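Local coordinates for zinc finger (CCCH type) motif-containing protein (PDB 7NG2) that probably reads N6-methyladenosine in messenger RNA through its YTH domain, the part described here, linking m6A recognition to polyadenylation, at residues 116-121 against 133-139. Residues are numbered along the deposited sequence; the frame is centred on the assembly and turned at random. Where two conformers were deposited one is given.
Sequences VTNPWN and TEVPPAL
Pro136 lays its CG almost exactly over the middle of the five-membered ring of Trp120, 3.5 Å from the centroid and 1° off the ring normal, a CH-pi contact at the surface of the YTH domain. Pro136 is the N-cap residue of helix 137-149, and the indole lies over the point where strand 134-135, outermost in the main sheet beside strand 14-21, passes into that helix. The contact joins this edge to the small antiparallel pair of strands 117-118 and 124-125. With CG anti to the carbonyl carbon (chi1 -69°), the Trp120 indole lies across the 133-139 segment from Glu134 to Pro137, and its CH2 comes within 3.8 Å of Pro137 CD. Glu134 meets the rim of the indole: its CG lies in the ring plane beside CZ3, and the carboxylate stands nearly perpendicular to the ring, while OE2 is engaged in a salt bridge with Arg15.

Next to this CH-pi contact, the buried amide of Asn118 serves both segments. Its ND2 gives a nearly straight hydrogen bond (176°) to Glu134 O, 3.0 Å away and in the amide plane. OD1 accepts from the backbone N of Trp120 at 2.9 Å, the donor sitting above the carbonyl plane. The latter closes an Asx turn within the type I turn from Asn118 to Asn121, and together the two bonds fix the rotation of the amide. Glu134 O also accepts from a water that bridges to Trp120 O. Farther along, Val116 and Leu139 meet tip to tip, with CG1 of Val116 3.9 Å from CD1 of Leu139.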
loop_
_atom_site.group_PDB
_atom_site.type_symbol
_atom_site.label_atom_id
_atom_site.label_comp_id
_atom_site.label_asym_id
_atom_site.label_seq_id
_atom_site.Cartn_x
_atom_site.Cartn_y
_atom_site.Cartn_z
ATOM N N VAL A 116 -13.145 -7.162 11.965
ATOM C CA VAL A 116 -13.201 -6.805 10.549
ATOM C C VAL A 116 -12.717 -7.991 9.738
ATOM O O VAL A 116 -11.599 -8.481 9.946
ATOM C CB VAL A 116 -12.376 -5.545 10.229
ATOM C CG1 VAL A 116 -12.329 -5.320 8.730
ATOM C CG2 VAL A 116 -12.978 -4.346 10.912
ATOM N N THR A 117 -13.551 -8.452 8.812
ATOM C CA THR A 117 -13.168 -9.496 7.882
ATOM C C THR A 117 -13.233 -8.959 6.460
ATOM O O THR A 117 -13.927 -7.978 6.167
ATOM C CB THR A 117 -14.066 -10.730 8.018
ATOM O OG1 THR A 117 -15.432 -10.350 7.825
ATOM C CG2 THR A 117 -13.906 -11.344 9.401
ATOM N N ASN A 118 -12.492 -9.612 5.579
ATOM C CA ASN A 118 -12.416 -9.191 4.189
ATOM C C ASN A 118 -13.180 -10.183 3.327
ATOM O O ASN A 118 -12.690 -11.302 3.104
ATOM C CB ASN A 118 -10.950 -9.141 3.766
ATOM C CG ASN A 118 -10.770 -8.639 2.357
ATOM O OD1 ASN A 118 -11.742 -8.429 1.626
ATOM N ND2 ASN A 118 -9.519 -8.451 1.960
ATOM N N PRO A 119 -14.352 -9.819 2.792
ATOM C CA PRO A 119 -15.113 -10.766 1.963
ATOM C C PRO A 119 -14.423 -11.126 0.669
ATOM O O PRO A 119 -14.816 -12.110 0.030
ATOM C CB PRO A 119 -16.431 -10.026 1.699
ATOM C CG PRO A 119 -16.065 -8.587 1.788
ATOM C CD PRO A 119 -15.005 -8.500 2.866
ATOM N N TRP A 120 -13.415 -10.362 0.260
ATOM C CA TRP A 120 -12.629 -10.679 -0.921
ATOM C C TRP A 120 -11.448 -11.580 -0.600
ATOM O O TRP A 120 -10.735 -11.996 -1.517
ATOM C CB TRP A 120 -12.146 -9.388 -1.587
ATOM C CG TRP A 120 -13.242 -8.579 -2.215
ATOM C CD1 TRP A 120 -14.591 -8.766 -2.089
ATOM C CD2 TRP A 120 -13.073 -7.450 -3.074
ATOM N NE1 TRP A 120 -15.269 -7.819 -2.821
ATOM C CE2 TRP A 120 -14.358 -7.001 -3.437
ATOM C CE3 TRP A 120 -11.957 -6.778 -3.576
ATOM C CZ2 TRP A 120 -14.555 -5.909 -4.285
ATOM C CZ3 TRP A 120 -12.152 -5.690 -4.410
ATOM C CH2 TRP A 120 -13.441 -5.265 -4.754
ATOM N N ASN A 121 -11.236 -11.891 0.677
ATOM C CA ASN A 121 -10.180 -12.783 1.141
ATOM C C ASN A 121 -10.762 -13.845 2.065
ATOM O O ASN A 121 -10.304 -14.050 3.191
ATOM C CB ASN A 121 -9.065 -11.997 1.827
ATOM C CG ASN A 121 -7.850 -12.848 2.120
ATOM O OD1 ASN A 121 -7.504 -13.742 1.348
ATOM N ND2 ASN A 121 -7.204 -12.586 3.247
ATOM N N THR A 133 -3.031 -8.449 -0.945
ATOM C CA THR A 133 -4.446 -8.734 -0.758
ATOM C C THR A 133 -5.274 -7.490 -1.073
ATOM O O THR A 133 -5.023 -6.417 -0.529
ATOM C CB THR A 133 -4.696 -9.152 0.692
ATOM O OG1 THR A 133 -4.045 -10.403 0.967
ATOM C CG2 THR A 133 -6.189 -9.295 0.960
ATOM N N GLU A 134 -6.288 -7.650 -1.919
ATOM C CA GLU A 134 -7.178 -6.541 -2.238
ATOM C C GLU A 134 -8.333 -6.480 -1.246
ATOM O O GLU A 134 -8.832 -7.510 -0.788
ATOM C CB GLU A 134 -7.729 -6.653 -3.665
ATOM C CG GLU A 134 -8.355 -5.354 -4.147
ATOM C CD GLU A 134 -8.699 -5.313 -5.625
ATOM O OE1 GLU A 134 -8.461 -6.297 -6.358
ATOM O OE2 GLU A 134 -9.241 -4.272 -6.052
ATOM N N VAL A 135 -8.706 -5.265 -0.848
ATOM C CA VAL A 135 -9.900 -5.098 -0.018
ATOM C C VAL A 135 -10.992 -4.393 -0.811
ATOM O O VAL A 135 -10.706 -3.602 -1.717
ATOM C CB VAL A 135 -9.625 -4.380 1.317
ATOM C CG1 VAL A 135 -8.676 -5.183 2.189
ATOM C CG2 VAL A 135 -9.127 -2.970 1.079
ATOM N N PRO A 136 -12.255 -4.653 -0.498
ATOM C CA PRO A 136 -13.364 -3.995 -1.212
ATOM C C PRO A 136 -13.334 -2.496 -0.993
ATOM O O PRO A 136 -12.783 -2.009 0.010
ATOM C CB PRO A 136 -14.618 -4.610 -0.566
ATOM C CG PRO A 136 -14.150 -5.850 0.118
ATOM C CD PRO A 136 -12.729 -5.616 0.512
ATOM N N PRO A 137 -13.914 -1.722 -1.910
ATOM C CA PRO A 137 -13.781 -0.263 -1.817
ATOM C C PRO A 137 -14.424 0.349 -0.581
ATOM O O PRO A 137 -13.877 1.322 -0.049
ATOM C CB PRO A 137 -14.433 0.235 -3.115
ATOM C CG PRO A 137 -15.376 -0.863 -3.510
ATOM C CD PRO A 137 -14.679 -2.134 -3.102
ATOM N N ALA A 138 -15.555 -0.180 -0.092
ATOM C CA ALA A 138 -16.142 0.412 1.108
ATOM C C ALA A 138 -15.204 0.272 2.302
ATOM O O ALA A 138 -14.976 1.238 3.039
ATOM C CB ALA A 138 -17.521 -0.181 1.408
ATOM N N LEU A 139 -14.635 -0.920 2.495
ATOM C CA LEU A 139 -13.680 -1.118 3.579
ATOM C C LEU A 139 -12.388 -0.351 3.328
ATOM O O LEU A 139 -11.872 0.316 4.230
ATOM C CB LEU A 139 -13.402 -2.608 3.761
ATOM C CG LEU A 139 -12.322 -3.006 4.769
ATOM C CD1 LEU A 139 -12.605 -2.460 6.166
ATOM C CD2 LEU A 139 -12.171 -4.524 4.783
HETATM O O HOH W 1 -8.579 -10.045 -2.015
#